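Local atomic coordinates of putative MCP-type signal transduction protein (Campylobacter jejuni subsp. jejuni serotype O:2, PDB entry 4WY9), a protein that probably senses chemical signals in the periplasm through a tandem-PAS domain and relays them across the membrane to control chemotaxis. Residues I269-V274 / S278-V283; D191-L196 / M218-N223; V105-D110 / D126-L131; G29-M34 / D164-A169. All blocks are in the same frame, centred on the assembly; numbering follows the deposited sequence.

Contact 1: I269-V274 / S278-V283; sequences INSFKV and SWAVLV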
loop_
_atom_site.group_PDB
_atom_site.type_symbol
_atom_site.label_atom_id
_atom_site.label_comp_id
_atom_site.label_asym_id
_atom_site.label_seq_id
_atom_site.Cartn_x
_atom_site.Cartn_y
_atom_site.Cartn_z
ATOM N N ILE A 269 1.214 -11.108 16.527
ATOM C CA ILE A 269 1.506 -9.888 15.788
ATOM C C ILE A 269 2.927 -9.958 15.297
ATOM O O ILE A 269 3.830 -10.283 16.068
ATOM C CB ILE A 269 1.341 -8.601 16.657
ATOM C CG1 ILE A 269 -0.088 -8.486 17.155
ATOM C CG2 ILE A 269 1.767 -7.338 15.946
ATOM C CD1 ILE A 269 -1.035 -8.297 16.110
ATOM N N ASN A 270 3.142 -9.618 14.029
ATOM C CA ASN A 270 4.482 -9.357 13.543
ATOM C C ASN A 270 4.453 -7.980 12.886
ATOM O O ASN A 270 3.726 -7.764 11.899
ATOM C CB ASN A 270 4.972 -10.433 12.574
ATOM C CG ASN A 270 6.410 -10.268 12.225
ATOM O OD1 ASN A 270 6.781 -9.336 11.519
ATOM N ND2 ASN A 270 7.262 -11.132 12.756
ATOM N N SER A 271 5.178 -7.055 13.470
ATOM C CA SER A 271 5.247 -5.684 13.046
ATOM C C SER A 271 6.443 -5.434 12.181
ATOM O O SER A 271 7.536 -5.933 12.451
ATOM C CB SER A 271 5.270 -4.745 14.261
ATOM O OG SER A 271 4.064 -4.796 14.968
ATOM N N PHE A 272 6.278 -4.598 11.148
ATOM C CA PHE A 272 7.361 -4.252 10.266
ATOM C C PHE A 272 7.250 -2.813 9.771
ATOM O O PHE A 272 6.159 -2.261 9.705
ATOM C CB PHE A 272 7.475 -5.224 9.098
ATOM C CG PHE A 272 6.228 -5.300 8.230
ATOM C CD1 PHE A 272 5.154 -6.132 8.569
ATOM C CD2 PHE A 272 6.146 -4.597 7.040
ATOM C CE1 PHE A 272 4.041 -6.197 7.769
ATOM C CE2 PHE A 272 5.020 -4.697 6.226
ATOM C CZ PHE A 272 3.978 -5.530 6.592
ATOM N N LYS A 273 8.386 -2.236 9.426
ATOM C CA LYS A 273 8.431 -0.894 8.930
ATOM C C LYS A 273 8.679 -0.913 7.453
ATOM O O LYS A 273 9.399 -1.762 6.942
ATOM C CB LYS A 273 9.506 -0.059 9.628
ATOM C CG LYS A 273 9.215 0.261 11.099
ATOM C CD LYS A 273 10.419 0.899 11.729
ATOM C CE LYS A 273 10.634 0.373 13.156
ATOM N NZ LYS A 273 11.921 0.784 13.752
ATOM N N VAL A 274 8.078 0.048 6.768
ATOM C CA VAL A 274 8.286 0.266 5.367
ATOM C C VAL A 274 8.535 1.743 5.208
ATOM O O VAL A 274 7.606 2.549 5.272
ATOM C CB VAL A 274 7.074 -0.184 4.522
ATOM C CG1 VAL A 274 7.292 0.149 3.083
ATOM C CG2 VAL A 274 6.798 -1.682 4.697
ATOM N N SER A 278 4.406 2.068 9.051
ATOM C CA SER A 278 4.484 0.945 9.980
ATOM C C SER A 278 3.283 0.077 9.811
ATOM O O SER A 278 2.146 0.583 9.806
ATOM C CB SER A 278 4.598 1.439 11.406
ATOM O OG SER A 278 5.732 2.270 11.606
ATOM N N TRP A 279 3.503 -1.238 9.712
ATOM C CA TRP A 279 2.466 -2.196 9.441
ATOM C C TRP A 279 2.560 -3.392 10.354
ATOM O O TRP A 279 3.599 -3.618 10.979
ATOM C CB TRP A 279 2.514 -2.636 7.969
ATOM C CG TRP A 279 2.404 -1.507 7.017
ATOM C CD1 TRP A 279 3.413 -0.676 6.610
ATOM C CD2 TRP A 279 1.224 -1.079 6.337
ATOM N NE1 TRP A 279 2.915 0.262 5.739
ATOM C CE2 TRP A 279 1.581 0.051 5.551
ATOM C CE3 TRP A 279 -0.087 -1.513 6.314
ATOM C CZ2 TRP A 279 0.646 0.721 4.753
ATOM C CZ3 TRP A 279 -1.007 -0.850 5.533
ATOM C CH2 TRP A 279 -0.626 0.254 4.765
ATOM N N ALA A 280 1.489 -4.175 10.418
ATOM C CA ALA A 280 1.528 -5.416 11.159
ATOM C C ALA A 280 0.661 -6.462 10.501
ATOM O O ALA A 280 -0.381 -6.133 9.908
ATOM C CB ALA A 280 1.072 -5.208 12.606
ATOM N N VAL A 281 1.087 -7.718 10.594
ATOM C CA VAL A 281 0.234 -8.836 10.320
ATOM C C VAL A 281 -0.249 -9.386 11.646
ATOM O O VAL A 281 0.553 -9.608 12.555
ATOM C CB VAL A 281 0.921 -9.947 9.489
ATOM C CG1 VAL A 281 -0.007 -11.124 9.282
ATOM C CG2 VAL A 281 1.383 -9.379 8.163
ATOM N N LEU A 282 -1.555 -9.587 11.753
ATOM C CA LEU A 282 -2.235 -10.170 12.908
ATOM C C LEU A 282 -2.840 -11.470 12.448
ATOM O O LEU A 282 -3.586 -11.514 11.474
ATOM C CB LEU A 282 -3.310 -9.203 13.420
ATOM C CG LEU A 282 -4.195 -9.562 14.621
ATOM C CD1 LEU A 282 -4.832 -8.333 15.234
ATOM C CD2 LEU A 282 -5.286 -10.517 14.202
ATOM N N VAL A 283 -2.581 -12.557 13.172
ATOM C CA VAL A 283 -3.207 -13.834 12.889
ATOM C C VAL A 283 -3.726 -14.435 14.184
ATOM O O VAL A 283 -3.005 -14.462 15.196
ATOM C CB VAL A 283 -2.263 -14.835 12.179
ATOM C CG1 VAL A 283 -2.969 -16.155 11.928
ATOM C CG2 VAL A 283 -1.790 -14.259 10.868
#
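Phe-272 and Trp-279 face each other as an antiparallel hydrogen-bonded pair, and the phenyl ring is laid across the base of the tryptophan rather than stacked on its indole. The CB of Trp-279 stands over one face of the phenyl ring, 3.8 Å from the centroid of the Phe-272 ring, a CH-pi contact displaced toward the rim. Phe-272 arrives there because its CG lies between the backbone N and the carbonyl carbon (chi1 59°), which leans the ring toward the partner strand. Its plane is tilted by only 22° from the five-membered ring of Trp-279, yet the two are slid so far apart that they barely overlap. Val-281 CG2 meets the edge of the phenyl ring, and Val-274 CG2 touches Trp-279 CD1 at 4.0 Å.

In the backbone, Trp-279 N bonds to Phe-272 O at 2.8 Å, almost straight along the carbonyl, and Asn-270 and Val-281 make the next such pair. On the other face Ile-269 sends CD1 to Leu-282 CB, 3.6 Å away, while the small Ala-280 CB lies beside the OG of Ser-271, which bonds to Lys-251 O.

The hairpin 264-274/277-286 fills two inner positions of a five-stranded antiparallel sheet, with 209-213 beside 277-286 and 253-258 beside 264-274. Helix 241-249 packs on Ile-269; the long helix 8-51 lies against the opposite face, where its Phe-31 ring meets Trp-279.

Contact 2: D191-L196 / M218-N223; sequences DIATYL and MAIHPN. With ACT (acetate ion), chain B.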
loop_
_atom_site.group_PDB
_atom_site.type_symbol
_atom_site.label_atom_id
_atom_site.label_comp_id
_atom_site.label_asym_id
_atom_site.label_seq_id
_atom_site.Cartn_x
_atom_site.Cartn_y
_atom_site.Cartn_z
ATOM N N ASP A 191 -4.362 -8.152 -4.309
ATOM C CA ASP A 191 -3.197 -8.940 -4.685
ATOM C C ASP A 191 -2.406 -9.466 -3.500
ATOM O O ASP A 191 -1.701 -10.467 -3.616
ATOM C CB ASP A 191 -2.315 -8.100 -5.596
ATOM C CG ASP A 191 -2.972 -7.837 -6.919
ATOM O OD1 ASP A 191 -3.716 -8.710 -7.458
ATOM O OD2 ASP A 191 -2.755 -6.744 -7.418
ATOM N N ILE A 192 -2.539 -8.811 -2.356
ATOM C CA ILE A 192 -1.956 -9.306 -1.125
ATOM C C ILE A 192 -2.896 -10.342 -0.519
ATOM O O ILE A 192 -2.454 -11.378 0.006
ATOM C CB ILE A 192 -1.700 -8.166 -0.116
ATOM C CG1 ILE A 192 -0.854 -7.061 -0.756
ATOM C CG2 ILE A 192 -1.055 -8.690 1.172
ATOM C CD1 ILE A 192 0.469 -7.560 -1.228
ATOM N N ALA A 193 -4.190 -10.086 -0.594
ATOM C CA ALA A 193 -5.196 -11.010 -0.088
ATOM C C ALA A 193 -5.101 -12.384 -0.763
ATOM O O ALA A 193 -5.439 -13.401 -0.163
ATOM C CB ALA A 193 -6.583 -10.434 -0.247
ATOM N N THR A 194 -4.644 -12.419 -2.010
ATOM C CA THR A 194 -4.442 -13.668 -2.726
ATOM C C THR A 194 -3.636 -14.657 -1.902
ATOM O O THR A 194 -3.947 -15.863 -1.907
ATOM C CB THR A 194 -3.752 -13.437 -4.092
ATOM O OG1 THR A 194 -4.675 -12.770 -4.949
ATOM C CG2 THR A 194 -3.350 -14.728 -4.763
ATOM N N TYR A 195 -2.604 -14.206 -1.204
ATOM C CA TYR A 195 -1.866 -15.125 -0.339
ATOM C C TYR A 195 -2.306 -15.029 1.120
ATOM O O TYR A 195 -2.386 -16.049 1.814
ATOM C CB TYR A 195 -0.345 -14.961 -0.472
ATOM C CG TYR A 195 0.269 -13.638 -0.068
ATOM C CD1 TYR A 195 0.588 -13.362 1.251
ATOM C CD2 TYR A 195 0.593 -12.677 -1.029
ATOM C CE1 TYR A 195 1.174 -12.178 1.625
ATOM C CE2 TYR A 195 1.170 -11.480 -0.665
ATOM C CZ TYR A 195 1.501 -11.237 0.645
ATOM O OH TYR A 195 2.069 -10.026 0.975
ATOM N N LEU A 196 -2.624 -13.838 1.615
ATOM C CA LEU A 196 -2.925 -13.691 3.025
ATOM C C LEU A 196 -4.219 -14.405 3.405
ATOM O O LEU A 196 -4.341 -14.885 4.532
ATOM C CB LEU A 196 -2.963 -12.220 3.446
ATOM C CG LEU A 196 -3.121 -11.967 4.931
ATOM C CD1 LEU A 196 -1.994 -12.568 5.704
ATOM C CD2 LEU A 196 -3.287 -10.498 5.213
ATOM N N MET A 218 -7.286 -1.236 8.860
ATOM C CA MET A 218 -7.166 -2.518 8.226
ATOM C C MET A 218 -7.128 -2.443 6.696
ATOM O O MET A 218 -7.964 -1.813 6.072
ATOM C CB MET A 218 -8.275 -3.433 8.683
ATOM C CG MET A 218 -8.099 -3.839 10.156
ATOM S SD MET A 218 -9.438 -4.860 10.787
ATOM C CE MET A 218 -10.696 -3.619 11.040
ATOM N N ALA A 219 -6.132 -3.099 6.128
ATOM C CA ALA A 219 -5.975 -3.264 4.689
ATOM C C ALA A 219 -6.653 -4.533 4.210
ATOM O O ALA A 219 -7.223 -4.579 3.111
ATOM C CB ALA A 219 -4.505 -3.324 4.366
ATOM N N ILE A 220 -6.581 -5.582 5.022
ATOM C CA ILE A 220 -7.124 -6.883 4.716
ATOM C C ILE A 220 -7.719 -7.483 5.977
ATOM O O ILE A 220 -7.052 -7.497 7.019
ATOM C CB ILE A 220 -6.087 -7.857 4.144
ATOM C CG1 ILE A 220 -5.487 -7.324 2.830
ATOM C CG2 ILE A 220 -6.671 -9.236 3.897
ATOM C CD1 ILE A 220 -4.258 -8.027 2.393
ATOM N N HIS A 221 -8.956 -7.978 5.880
ATOM C CA HIS A 221 -9.623 -8.725 6.933
ATOM C C HIS A 221 -10.519 -9.724 6.227
ATOM O O HIS A 221 -11.124 -9.396 5.213
ATOM C CB HIS A 221 -10.396 -7.798 7.858
ATOM C CG HIS A 221 -10.952 -8.434 9.093
ATOM N ND1 HIS A 221 -12.005 -9.327 9.074
ATOM C CD2 HIS A 221 -10.578 -8.351 10.384
ATOM C CE1 HIS A 221 -12.239 -9.759 10.291
ATOM N NE2 HIS A 221 -11.393 -9.147 11.114
ATOM N N PRO A 222 -10.689 -10.931 6.783
ATOM C CA PRO A 222 -11.626 -11.887 6.179
ATOM C C PRO A 222 -13.019 -11.315 5.975
ATOM O O PRO A 222 -13.701 -11.664 5.017
ATOM C CB PRO A 222 -11.615 -13.043 7.187
ATOM C CG PRO A 222 -10.303 -12.975 7.836
ATOM C CD PRO A 222 -9.938 -11.540 7.907
ATOM N N ASN A 223 -13.455 -10.496 6.907
ATOM C CA ASN A 223 -14.733 -9.802 6.780
ATOM C C ASN A 223 -14.496 -8.548 5.963
ATOM O O ASN A 223 -13.962 -7.553 6.446
ATOM C CB ASN A 223 -15.285 -9.486 8.174
ATOM C CG ASN A 223 -16.685 -8.874 8.113
ATOM O OD1 ASN A 223 -17.111 -8.401 7.070
ATOM N ND2 ASN A 223 -17.375 -8.904 9.210
HETATM C C ACT B . -10.515 -9.162 14.633
HETATM O O ACT B . -11.546 -9.204 13.901
HETATM O OXT ACT B . -10.684 -9.064 15.882
HETATM C CH3 ACT B . -9.151 -9.176 14.038
#
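Ile-220 belongs to a classic beta bulge, sharing with Ala-219 the single partner Leu-211, and from this corner it reaches the helix 190-196 at Ile-192, Ala-193 and Leu-196. Its CD1 mainly meets the first turn, 3.6 Å from the backbone N of Ala-193, and also brushes Leu-196 CD2; the side chains of Ile-220 and Ile-192 cross at about a right angle. With CG1 beside the backbone N (chi1 -60°), CG2 is anti to it and meets Leu-196 CD2 at 3.8 Å. A beta-branched residue suits the place, since its two arms touch successive turns of the helix.

His-221 turns away from the helix and is held at both nitrogens: ND1 accepts a hydrogen bond from the backbone N of Asn-223 at 2.9 Å, in the ring plane, and NE2 donates to the acetate O at 2.8 Å with a nearly straight bond of 169°. The acetate, probably from the crystallisation liquor, is also bonded to Ser-260 and Tyr-257.

Leu-196 continues onto Tyr-23 of the helix 8-51 and onto Leu-211. A short helix that appears to link the two PAS modules docks on the bulged edge strand of the second sheet, which fits a tandem-PAS (double Cache) sensor.

Contact 3: V105-D110 / D126-L131; sequences VMLYAD and DEIANL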
loop_
_atom_site.group_PDB
_atom_site.type_symbol
_atom_site.label_atom_id
_atom_site.label_comp_id
_atom_site.label_asym_id
_atom_site.label_seq_id
_atom_site.Cartn_x
_atom_site.Cartn_y
_atom_site.Cartn_z
ATOM N N VAL A 105 -2.106 14.355 -15.415
ATOM C CA VAL A 105 -1.778 13.096 -14.767
ATOM C C VAL A 105 -1.664 12.013 -15.837
ATOM O O VAL A 105 -2.618 11.758 -16.575
ATOM C CB VAL A 105 -2.815 12.686 -13.689
ATOM C CG1 VAL A 105 -2.441 11.318 -13.132
ATOM C CG2 VAL A 105 -2.945 13.728 -12.602
ATOM N N MET A 106 -0.490 11.410 -15.952
ATOM C CA MET A 106 -0.290 10.241 -16.782
ATOM C C MET A 106 -0.513 9.022 -15.918
ATOM O O MET A 106 0.320 8.735 -15.049
ATOM C CB MET A 106 1.103 10.222 -17.372
ATOM C CG MET A 106 1.432 11.489 -18.170
ATOM S SD MET A 106 3.189 11.666 -18.612
ATOM C CE MET A 106 3.300 10.556 -19.958
ATOM N N LEU A 107 -1.624 8.316 -16.127
ATOM C CA LEU A 107 -2.022 7.191 -15.312
ATOM C C LEU A 107 -1.985 5.927 -16.149
ATOM O O LEU A 107 -2.599 5.885 -17.225
ATOM C CB LEU A 107 -3.424 7.408 -14.740
ATOM C CG LEU A 107 -4.040 6.302 -13.870
ATOM C CD1 LEU A 107 -3.210 6.045 -12.611
ATOM C CD2 LEU A 107 -5.469 6.642 -13.518
ATOM N N TYR A 108 -1.297 4.890 -15.645
ATOM C CA TYR A 108 -1.151 3.632 -16.347
ATOM C C TYR A 108 -1.684 2.457 -15.535
ATOM O O TYR A 108 -1.486 2.414 -14.318
ATOM C CB TYR A 108 0.331 3.410 -16.698
ATOM C CG TYR A 108 0.833 4.419 -17.701
ATOM C CD1 TYR A 108 1.306 5.652 -17.304
ATOM C CD2 TYR A 108 0.819 4.136 -19.070
ATOM C CE1 TYR A 108 1.744 6.568 -18.235
ATOM C CE2 TYR A 108 1.238 5.052 -19.986
ATOM C CZ TYR A 108 1.710 6.277 -19.556
ATOM O OH TYR A 108 2.147 7.217 -20.463
ATOM N N ALA A 109 -2.350 1.527 -16.205
ATOM C CA ALA A 109 -2.786 0.269 -15.663
ATOM C C ALA A 109 -2.165 -0.878 -16.457
ATOM O O ALA A 109 -1.584 -0.674 -17.518
ATOM C CB ALA A 109 -4.308 0.152 -15.716
ATOM N N ASP A 110 -2.312 -2.092 -15.934
ATOM C CA ASP A 110 -1.817 -3.250 -16.666
ATOM C C ASP A 110 -2.622 -3.436 -17.949
ATOM O O ASP A 110 -3.825 -3.147 -17.978
ATOM C CB ASP A 110 -1.891 -4.503 -15.797
ATOM C CG ASP A 110 -0.843 -4.513 -14.702
ATOM O OD1 ASP A 110 0.224 -3.896 -14.902
ATOM O OD2 ASP A 110 -1.080 -5.155 -13.655
ATOM N N ASP A 126 -8.913 13.151 -10.997
ATOM C CA ASP A 126 -8.488 13.977 -9.872
ATOM C C ASP A 126 -8.315 13.184 -8.593
ATOM O O ASP A 126 -7.712 13.681 -7.626
ATOM C CB ASP A 126 -9.480 15.135 -9.675
ATOM C CG ASP A 126 -9.231 16.241 -10.694
ATOM O OD1 ASP A 126 -8.066 16.599 -10.902
ATOM O OD2 ASP A 126 -10.195 16.748 -11.288
ATOM N N GLU A 127 -8.820 11.957 -8.543
ATOM C CA GLU A 127 -8.586 11.091 -7.388
ATOM C C GLU A 127 -7.084 10.955 -7.145
ATOM O O GLU A 127 -6.625 10.862 -6.013
ATOM C CB GLU A 127 -9.205 9.734 -7.610
ATOM C CG GLU A 127 -9.110 8.788 -6.457
ATOM C CD GLU A 127 -10.147 7.666 -6.522
ATOM O OE1 GLU A 127 -9.790 6.615 -6.965
ATOM O OE2 GLU A 127 -11.315 7.919 -6.223
ATOM N N ILE A 128 -6.283 10.967 -8.225
ATOM C CA ILE A 128 -4.845 10.858 -8.087
ATOM C C ILE A 128 -4.248 12.149 -7.500
ATOM O O ILE A 128 -3.464 12.116 -6.551
ATOM C CB ILE A 128 -4.174 10.531 -9.428
ATOM C CG1 ILE A 128 -4.645 9.183 -9.972
ATOM C CG2 ILE A 128 -2.639 10.552 -9.284
ATOM C CD1 ILE A 128 -4.347 8.017 -9.076
ATOM N N ALA A 129 -4.625 13.281 -8.065
ATOM C CA ALA A 129 -4.092 14.548 -7.633
ATOM C C ALA A 129 -4.442 14.870 -6.198
ATOM O O ALA A 129 -3.701 15.556 -5.507
ATOM C CB ALA A 129 -4.538 15.673 -8.562
ATOM N N ASN A 130 -5.580 14.363 -5.736
ATOM C CA ASN A 130 -6.062 14.639 -4.397
ATOM C C ASN A 130 -5.681 13.607 -3.337
ATOM O O ASN A 130 -6.064 13.727 -2.181
ATOM C CB ASN A 130 -7.584 14.822 -4.443
ATOM C CG ASN A 130 -8.025 16.093 -5.174
ATOM O OD1 ASN A 130 -7.292 17.082 -5.201
ATOM N ND2 ASN A 130 -9.162 16.048 -5.821
ATOM N N LEU A 131 -4.848 12.623 -3.720
ATOM C CA LEU A 131 -4.357 11.661 -2.739
ATOM C C LEU A 131 -3.629 12.370 -1.610
ATOM O O LEU A 131 -2.905 13.353 -1.839
ATOM C CB LEU A 131 -3.408 10.678 -3.387
ATOM C CG LEU A 131 -3.963 9.628 -4.332
ATOM C CD1 LEU A 131 -2.813 8.920 -5.031
ATOM C CD2 LEU A 131 -4.843 8.635 -3.604
#
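Val-105 and Leu-107, two residues apart on one strand of the first PAS sheet, turn the same face toward Ile-128 of the short helix 126-129, and apolar packing is all that joins the two segments. Val-105 CG1 lies 3.9 Å from Ile-128 CG2, the side chains meeting at a slant. With CG1 of Ile-128 beside the backbone N (chi1 -62°), CG2 is anti to it and goes to the valine, while the longer arm, ending in CD1, is left for Leu-107. Branched aliphatic residues serve here because they pack between sheet and helix without needing polar partners. Tyr-80 of the neighbouring strand and Met-156 close round Ile-128.

Polar bonds hold the helix itself in place. Asp-126 OD1 bonds to Thr-99 OG1, and Glu-127 OE1 to the backbone N of Asn-157, next to strand 154-156, so the acids tie the helix to two separate parts of the chain. The helix is barely a turn long, closed by the bond from Asn-130 N to Asp-126 O (2.9 Å).

The looser of the two apolar touches joins Leu-107 CD1, one of two equal methyls, to Ile-128 CD1, the end of the longer branch, at 4.2 Å.

Contact 4: G29-M34 / D164-A169; sequences GIFGEM and DAVNVA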
loop_
_atom_site.group_PDB
_atom_site.type_symbol
_atom_site.label_atom_id
_atom_site.label_comp_id
_atom_site.label_asym_id
_atom_site.label_seq_id
_atom_site.Cartn_x
_atom_site.Cartn_y
_atom_site.Cartn_z
ATOM N N GLY A 29 8.510 -7.555 1.499
ATOM C CA GLY A 29 9.264 -7.682 0.263
ATOM C C GLY A 29 8.563 -7.057 -0.920
ATOM O O GLY A 29 9.206 -6.419 -1.754
ATOM N N ILE A 30 7.251 -7.214 -0.998
ATOM C CA ILE A 30 6.471 -6.613 -2.074
ATOM C C ILE A 30 6.540 -5.095 -2.002
ATOM O O ILE A 30 6.804 -4.422 -3.018
ATOM C CB ILE A 30 5.026 -7.112 -2.014
ATOM C CG1 ILE A 30 4.981 -8.563 -2.494
ATOM C CG2 ILE A 30 4.072 -6.227 -2.843
ATOM C CD1 ILE A 30 3.725 -9.326 -2.132
ATOM N N PHE A 31 6.364 -4.529 -0.808
ATOM C CA PHE A 31 6.517 -3.082 -0.643
ATOM C C PHE A 31 7.915 -2.669 -1.094
ATOM O O PHE A 31 8.084 -1.650 -1.766
ATOM C CB PHE A 31 6.305 -2.653 0.817
ATOM C CG PHE A 31 4.902 -2.365 1.172
ATOM C CD1 PHE A 31 4.274 -1.209 0.731
ATOM C CD2 PHE A 31 4.205 -3.162 2.050
ATOM C CE1 PHE A 31 2.989 -0.913 1.108
ATOM C CE2 PHE A 31 2.901 -2.854 2.474
ATOM C CZ PHE A 31 2.309 -1.743 1.996
ATOM N N GLY A 32 8.938 -3.413 -0.675
ATOM C CA GLY A 32 10.300 -3.055 -0.994
ATOM C C GLY A 32 10.561 -3.025 -2.473
ATOM O O GLY A 32 11.266 -2.136 -2.967
ATOM N N GLU A 33 10.012 -3.979 -3.202
ATOM C CA GLU A 33 10.155 -4.022 -4.651
ATOM C C GLU A 33 9.497 -2.815 -5.277
ATOM O O GLU A 33 10.082 -2.183 -6.173
ATOM C CB GLU A 33 9.592 -5.316 -5.217
ATOM C CG GLU A 33 10.429 -6.518 -4.893
ATOM C CD GLU A 33 9.866 -7.794 -5.481
ATOM O OE1 GLU A 33 9.200 -7.724 -6.526
ATOM O OE2 GLU A 33 10.110 -8.880 -4.920
ATOM N N MET A 34 8.279 -2.486 -4.860
ATOM C CA MET A 34 7.593 -1.326 -5.419
ATOM C C MET A 34 8.361 -0.069 -5.168
ATOM O O MET A 34 8.553 0.752 -6.087
ATOM C CB MET A 34 6.228 -1.192 -4.808
ATOM C CG MET A 34 5.284 -2.256 -5.193
ATOM S SD MET A 34 3.703 -1.977 -4.412
ATOM C CE MET A 34 3.339 -0.336 -5.019
ATOM N N ASP A 164 -9.617 -1.515 -2.639
ATOM C CA ASP A 164 -8.872 -1.086 -1.469
ATOM C C ASP A 164 -7.389 -1.026 -1.791
ATOM O O ASP A 164 -6.842 -1.976 -2.367
ATOM C CB ASP A 164 -9.166 -1.996 -0.307
ATOM C CG ASP A 164 -10.646 -2.095 -0.049
ATOM O OD1 ASP A 164 -11.236 -1.080 0.271
ATOM O OD2 ASP A 164 -11.196 -3.214 -0.138
ATOM N N ALA A 165 -6.759 0.068 -1.444
ATOM C CA ALA A 165 -5.450 0.384 -1.971
ATOM C C ALA A 165 -4.544 1.055 -0.975
ATOM O O ALA A 165 -4.987 1.646 -0.001
ATOM C CB ALA A 165 -5.603 1.285 -3.165
ATOM N N VAL A 166 -3.238 1.015 -1.266
ATOM C CA VAL A 166 -2.292 1.899 -0.618
ATOM C C VAL A 166 -1.410 2.542 -1.691
ATOM O O VAL A 166 -1.097 1.913 -2.706
ATOM C CB VAL A 166 -1.441 1.181 0.441
ATOM C CG1 VAL A 166 -0.596 0.036 -0.176
ATOM C CG2 VAL A 166 -0.550 2.154 1.183
ATOM N N ASN A 167 -1.032 3.790 -1.454
ATOM C CA ASN A 167 -0.236 4.530 -2.399
ATOM C C ASN A 167 1.160 4.802 -1.887
ATOM O O ASN A 167 1.363 5.043 -0.702
ATOM C CB ASN A 167 -0.923 5.834 -2.764
ATOM C CG ASN A 167 -2.143 5.606 -3.598
ATOM O OD1 ASN A 167 -2.048 5.535 -4.829
ATOM N ND2 ASN A 167 -3.270 5.417 -2.952
ATOM N N VAL A 168 2.109 4.799 -2.820
ATOM C CA VAL A 168 3.510 5.038 -2.568
ATOM C C VAL A 168 3.922 6.107 -3.560
ATOM O O VAL A 168 3.634 5.936 -4.745
ATOM C CB VAL A 168 4.343 3.776 -2.750
ATOM C CG1 VAL A 168 5.794 4.033 -2.553
ATOM C CG2 VAL A 168 3.861 2.665 -1.738
ATOM N N ALA A 169 4.551 7.181 -3.112
ATOM C CA ALA A 169 4.853 8.297 -4.012
ATOM C C ALA A 169 6.087 9.069 -3.617
ATOM O O ALA A 169 6.471 9.118 -2.437
ATOM C CB ALA A 169 3.641 9.236 -4.085
#
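Asn-167 OD1 is gripped by two hydroxyls, Thr-186 OG1 and Tyr-80 OH, on the side of the strand turned from helix 8-51, whereas Val-166 and Val-168 on either side of it point toward that helix and meet Phe-31 and Met-34. With ND2 bonded as well, the buried amide of Asn-167 is satisfied at both ends, which explains how a polar residue is accepted between two valines.

Across the contact the packing is wholly apolar. Phe-31 and Val-166 reach for each other from opposite directions: CE1 of Phe-31 is 3.9 Å from CG1 of Val-166, and CZ of Phe-31 is 4.0 Å from the same methyl. Val-166 holds CG1 between its backbone N and carbonyl carbon (chi1 61°), and this is the branch that touches the ring. One turn on, the flexible Met-34 extends its CE methyl to Val-168 CG2, a loose touch at 4.5 Å. Long side chains are needed on the helix, because the backbones stay well apart, the nearest CA atoms being those of Met-34 and Val-168 at 8.1 Å.

Met-34 also covers Met-185 and Leu-187 of strand 179-188, so the long helix lies over two adjacent strands of the first PAS sheet; on the far face of strand 163-173, helix 132-140 packs on Asn-167 and Ala-169.

How the contacts relate
Contact 4 sits nearest the middle of the chain, its centre about 4 Å from the chain's own, where helix 8-51 passes from one PAS module to the other. Contacts 1 and 2 lie about 14 Å from it, centre to centre, and both reach the second sheet; contact 3 lies about 15 Å away and shares the first sheet with contact 4. The centres of contacts 1 and 3 are about 28 Å apart, on opposite sides of the chain's centre. Along the chain, contact 3 falls between the two segments of contact 4, and contacts 2 and 1 follow in turn. Val-166 touches Trp-279, and Ile-30 touches Ile-192, so the two modules and the helix between them form one continuous packed unit.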